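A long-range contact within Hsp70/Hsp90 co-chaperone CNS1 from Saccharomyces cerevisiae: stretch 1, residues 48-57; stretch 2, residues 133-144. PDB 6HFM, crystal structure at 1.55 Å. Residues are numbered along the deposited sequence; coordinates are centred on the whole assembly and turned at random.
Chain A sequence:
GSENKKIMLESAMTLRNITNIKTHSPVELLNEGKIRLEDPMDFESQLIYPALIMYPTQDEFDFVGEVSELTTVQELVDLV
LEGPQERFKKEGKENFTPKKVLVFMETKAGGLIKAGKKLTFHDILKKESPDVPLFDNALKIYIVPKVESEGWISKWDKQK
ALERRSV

Stretch 1 (48-57) IYPALIMYPT
Stretch 2 133-144: PLFDNALKIYIV

Two strands more than eighty residues apart in sequence lie side by side as parallel neighbours in one sheet, and the first rule of the contact is its register. Strand 48-55 and strand 139-144 run in the same direction with an angle of 21° between them and a closest axial approach of 4.6 Å. A51 pairs with L139, L52 with K140, I53 with I141 and M54 with Y142, at CA-CA distances of 4.4, 4.8, 5.1 and 4.7 Å. Extended backbones, with phi/psi from -136/134 at A51 to -96/137 at M54 and from -68/146 at L139 to -118/122 at Y142, hold this spacing.

The hydrogen bonds weave between the strands as parallel pairing requires. L139 N donates to P50 O (2.8 Å), and L52 N to L139 O (2.9 Å); I141 N then donates to L52 O (3.0 Å), M54 N to I141 O (2.8 Å), and I143 N to M54 O (2.9 Å). L52 and M54 thus use both amide and carbonyl on this partner, as do L139 and I141. P50 has no amide hydrogen to offer, yet its carbonyl opens the ladder. Between the rungs, K140 CA approaches L52 O at 3.4 Å in a CA-H...O contact.

L139 has the largest covered area, 84 Å². Its m,t rotamer (chi1 -66°, chi2 167°) places CD1 3.7 Å from Y49 CE1, while its CB lies 3.9 Å from A51 CB. Alanine suits this closest-paired position, giving an apolar contact through a single methyl.

Y49, with 74 Å² covered by the second stretch, points toward it with an off-well chi1 of 24° and chi2 of 58°. Its ring bridges two segments of that stretch: L134, also m,t, lays CD2 over one face, and L134 CD1 is 4.1 Å from Y49 CD2. In the turn ahead of A138 and L139, N137 (58/35) follows D136 (56/42), and F135 N closes the turn by donating to A138 O (2.9 Å). P50 packs there, its CD 3.9 Å from A138 CB.

At the other end, 72 Å² of I143 is covered by the first stretch. Chi1 -69° and chi2 178° bring I143 CD1 to 3.4 Å from I53 CG2; I143 CB, placed by the backbone, lies 3.8 Å from Y55 CE1. I53 (chi1 -56°, chi2 100°) also sets CG1 3.9 Å from CG1 of I141, whose chi1 is 72° (p). These branched residues fill the buried face shared by A51, I53, L139 and I141.

The alternate face, bearing L52, M54, K140 and Y142, is mixed. M54 (m,m,m) packs CB 3.6 Å from Y142 CD1 before its end leads away. K140 (t,t,p,p) curls NZ to within 2.7 Å of Y142 OH, donating a hydrogen bond that joins polar ends above apolar stems. Beyond the ladder, P56 CG touches V144 CG2 at 3.9 Å, and a water accepts from T57 N (3.0 Å) and donates to I143 O (2.8 Å), continuing the connection. Together the stretches bury 819 Å².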

# COMPACT_ATOMS: atom_id res chain seq x y z
N ILE A 48 -6.77 4.19 -10.28
CA ILE A 48 -7.38 3.29 -9.30
C ILE A 48 -6.55 2.01 -9.26
O ILE A 48 -6.34 1.38 -10.30
CB ILE A 48 -8.83 2.97 -9.68
CG1 ILE A 48 -9.68 4.25 -9.70
CG2 ILE A 48 -9.45 1.98 -8.70
CD1 ILE A 48 -10.98 4.13 -10.47
N TYR A 49 -6.09 1.62 -8.06
CA TYR A 49 -5.30 0.39 -7.88
C TYR A 49 -5.79 -0.40 -6.67
O TYR A 49 -6.41 0.17 -5.78
CB TYR A 49 -3.79 0.67 -7.77
CG TYR A 49 -3.36 2.06 -7.30
CD1 TYR A 49 -3.77 2.57 -6.08
CD2 TYR A 49 -2.51 2.86 -8.09
CE1 TYR A 49 -3.39 3.83 -5.65
CE2 TYR A 49 -2.11 4.11 -7.66
CZ TYR A 49 -2.55 4.60 -6.44
OH TYR A 49 -2.15 5.84 -6.01
N PRO A 50 -5.50 -1.72 -6.64
CA PRO A 50 -5.84 -2.49 -5.45
C PRO A 50 -4.90 -2.17 -4.29
O PRO A 50 -3.85 -1.56 -4.48
CB PRO A 50 -5.65 -3.95 -5.91
CG PRO A 50 -5.28 -3.90 -7.36
CD PRO A 50 -4.73 -2.53 -7.59
N ALA A 51 -5.29 -2.61 -3.09
CA ALA A 51 -4.46 -2.47 -1.89
C ALA A 51 -4.44 -3.74 -1.05
O ALA A 51 -5.49 -4.34 -0.80
CB ALA A 51 -4.94 -1.30 -1.05
N LEU A 52 -3.23 -4.13 -0.64
CA LEU A 52 -3.03 -5.12 0.41
C LEU A 52 -2.74 -4.38 1.70
O LEU A 52 -1.82 -3.55 1.75
CB LEU A 52 -1.86 -6.04 0.06
CG LEU A 52 -2.08 -7.00 -1.12
CD1 LEU A 52 -0.77 -7.65 -1.53
CD2 LEU A 52 -3.11 -8.06 -0.77
N ILE A 53 -3.53 -4.66 2.74
CA ILE A 53 -3.36 -4.00 4.04
C ILE A 53 -2.94 -5.07 5.03
O ILE A 53 -3.72 -5.95 5.38
CB ILE A 53 -4.65 -3.27 4.50
CG1 ILE A 53 -5.10 -2.25 3.43
CG2 ILE A 53 -4.44 -2.56 5.83
CD1 ILE A 53 -6.21 -2.75 2.54
N MET A 54 -1.68 -5.00 5.46
CA MET A 54 -1.07 -6.02 6.32
C MET A 54 -1.17 -5.59 7.78
O MET A 54 -0.92 -4.43 8.11
CB MET A 54 0.41 -6.21 5.97
CG MET A 54 0.73 -6.33 4.48
SD MET A 54 -0.19 -7.63 3.64
CE MET A 54 0.43 -9.09 4.47
N TYR A 55 -1.53 -6.54 8.65
CA TYR A 55 -1.50 -6.35 10.10
C TYR A 55 -0.52 -7.37 10.67
O TYR A 55 -0.93 -8.41 11.19
CB TYR A 55 -2.90 -6.54 10.70
CG TYR A 55 -4.00 -5.75 10.01
CD1 TYR A 55 -4.20 -4.40 10.30
CD2 TYR A 55 -4.84 -6.36 9.08
CE1 TYR A 55 -5.20 -3.68 9.67
CE2 TYR A 55 -5.85 -5.64 8.46
CZ TYR A 55 -6.03 -4.30 8.75
OH TYR A 55 -7.02 -3.58 8.13
N PRO A 56 0.80 -7.09 10.55
CA PRO A 56 1.81 -8.12 10.89
C PRO A 56 1.79 -8.60 12.34
O PRO A 56 2.07 -9.78 12.59
CB PRO A 56 3.14 -7.44 10.53
CG PRO A 56 2.85 -5.98 10.45
CD PRO A 56 1.42 -5.87 10.02
N THR A 57 1.45 -7.72 13.28
CA THR A 57 1.38 -8.10 14.71
C THR A 57 0.14 -8.94 15.05
O THR A 57 0.07 -9.51 16.15
CB THR A 57 1.47 -6.88 15.66
OG1 THR A 57 0.31 -6.04 15.52
CG2 THR A 57 2.73 -6.06 15.38
N PRO A 133 7.31 2.46 -3.78
CA PRO A 133 6.70 1.81 -4.95
C PRO A 133 5.34 1.15 -4.75
O PRO A 133 4.94 0.83 -3.62
CB PRO A 133 7.72 0.72 -5.34
CG PRO A 133 8.91 0.93 -4.47
CD PRO A 133 8.42 1.64 -3.26
N LEU A 134 4.65 0.93 -5.87
CA LEU A 134 3.66 -0.13 -5.97
C LEU A 134 4.40 -1.47 -6.02
O LEU A 134 5.54 -1.56 -6.49
CB LEU A 134 2.80 0.03 -7.22
CG LEU A 134 1.89 1.26 -7.33
CD1 LEU A 134 1.18 1.25 -8.68
CD2 LEU A 134 0.89 1.30 -6.19
N PHE A 135 3.73 -2.51 -5.51
CA PHE A 135 4.20 -3.88 -5.60
C PHE A 135 3.16 -4.66 -6.41
O PHE A 135 2.00 -4.74 -6.01
CB PHE A 135 4.43 -4.47 -4.20
CG PHE A 135 5.67 -3.93 -3.54
CD1 PHE A 135 6.89 -4.59 -3.66
CD2 PHE A 135 5.64 -2.73 -2.84
CE1 PHE A 135 8.04 -4.08 -3.09
CE2 PHE A 135 6.79 -2.21 -2.27
CZ PHE A 135 8.00 -2.88 -2.40
N ASP A 136 3.57 -5.18 -7.57
CA ASP A 136 2.67 -5.90 -8.48
C ASP A 136 1.46 -5.04 -8.86
O ASP A 136 0.33 -5.52 -8.90
CB ASP A 136 2.26 -7.23 -7.84
CG ASP A 136 3.45 -8.04 -7.38
OD1 ASP A 136 4.25 -8.45 -8.26
OD2 ASP A 136 3.61 -8.26 -6.16
N ASN A 137 1.73 -3.76 -9.13
CA ASN A 137 0.72 -2.77 -9.51
C ASN A 137 -0.40 -2.60 -8.49
O ASN A 137 -1.55 -2.33 -8.83
CB ASN A 137 0.16 -3.05 -10.93
CG ASN A 137 1.02 -2.45 -12.04
OD1 ASN A 137 1.73 -1.45 -11.85
ND2 ASN A 137 0.94 -3.05 -13.21
N ALA A 138 -0.04 -2.73 -7.21
CA ALA A 138 -0.97 -2.56 -6.10
C ALA A 138 -0.28 -1.91 -4.91
O ALA A 138 0.94 -2.03 -4.72
CB ALA A 138 -1.56 -3.90 -5.69
N LEU A 139 -1.05 -1.19 -4.10
CA LEU A 139 -0.55 -0.66 -2.83
C LEU A 139 -0.27 -1.81 -1.87
O LEU A 139 -0.94 -2.84 -1.91
CB LEU A 139 -1.57 0.28 -2.18
CG LEU A 139 -1.87 1.58 -2.92
CD1 LEU A 139 -3.11 2.25 -2.32
CD2 LEU A 139 -0.66 2.51 -2.89
N LYS A 140 0.75 -1.63 -1.04
CA LYS A 140 1.01 -2.51 0.10
C LYS A 140 1.32 -1.62 1.29
O LYS A 140 2.27 -0.84 1.26
CB LYS A 140 2.17 -3.47 -0.20
CG LYS A 140 2.52 -4.41 0.95
CD LYS A 140 3.44 -5.55 0.52
CE LYS A 140 4.80 -5.09 -0.02
NZ LYS A 140 5.68 -4.35 0.93
N ILE A 141 0.49 -1.71 2.33
CA ILE A 141 0.67 -0.91 3.55
C ILE A 141 0.67 -1.84 4.76
O ILE A 141 0.08 -2.93 4.72
CB ILE A 141 -0.39 0.23 3.68
CG1 ILE A 141 -1.79 -0.28 4.02
CG2 ILE A 141 -0.43 1.07 2.41
CD1 ILE A 141 -2.75 0.81 4.45
N TYR A 142 1.35 -1.39 5.81
CA TYR A 142 1.42 -2.11 7.08
C TYR A 142 0.80 -1.23 8.15
O TYR A 142 1.24 -0.11 8.37
CB TYR A 142 2.88 -2.43 7.44
CG TYR A 142 3.60 -3.25 6.39
CD1 TYR A 142 3.61 -4.65 6.44
CD2 TYR A 142 4.24 -2.64 5.31
CE1 TYR A 142 4.25 -5.41 5.46
CE2 TYR A 142 4.88 -3.38 4.33
CZ TYR A 142 4.88 -4.76 4.40
OH TYR A 142 5.51 -5.49 3.42
N ILE A 143 -0.24 -1.75 8.82
CA ILE A 143 -0.90 -1.03 9.91
C ILE A 143 -0.43 -1.66 11.22
O ILE A 143 -0.66 -2.85 11.47
CB ILE A 143 -2.44 -1.04 9.74
CG1 ILE A 143 -2.80 -0.16 8.53
CG2 ILE A 143 -3.13 -0.53 11.00
CD1 ILE A 143 -4.28 -0.10 8.19
N VAL A 144 0.27 -0.86 12.03
CA VAL A 144 0.89 -1.34 13.28
C VAL A 144 0.62 -0.34 14.41
O VAL A 144 0.88 0.84 14.25
CB VAL A 144 2.42 -1.51 13.11
CG1 VAL A 144 3.06 -2.07 14.39
CG2 VAL A 144 2.73 -2.43 11.94
O HOH W 1 -0.03 -5.18 12.95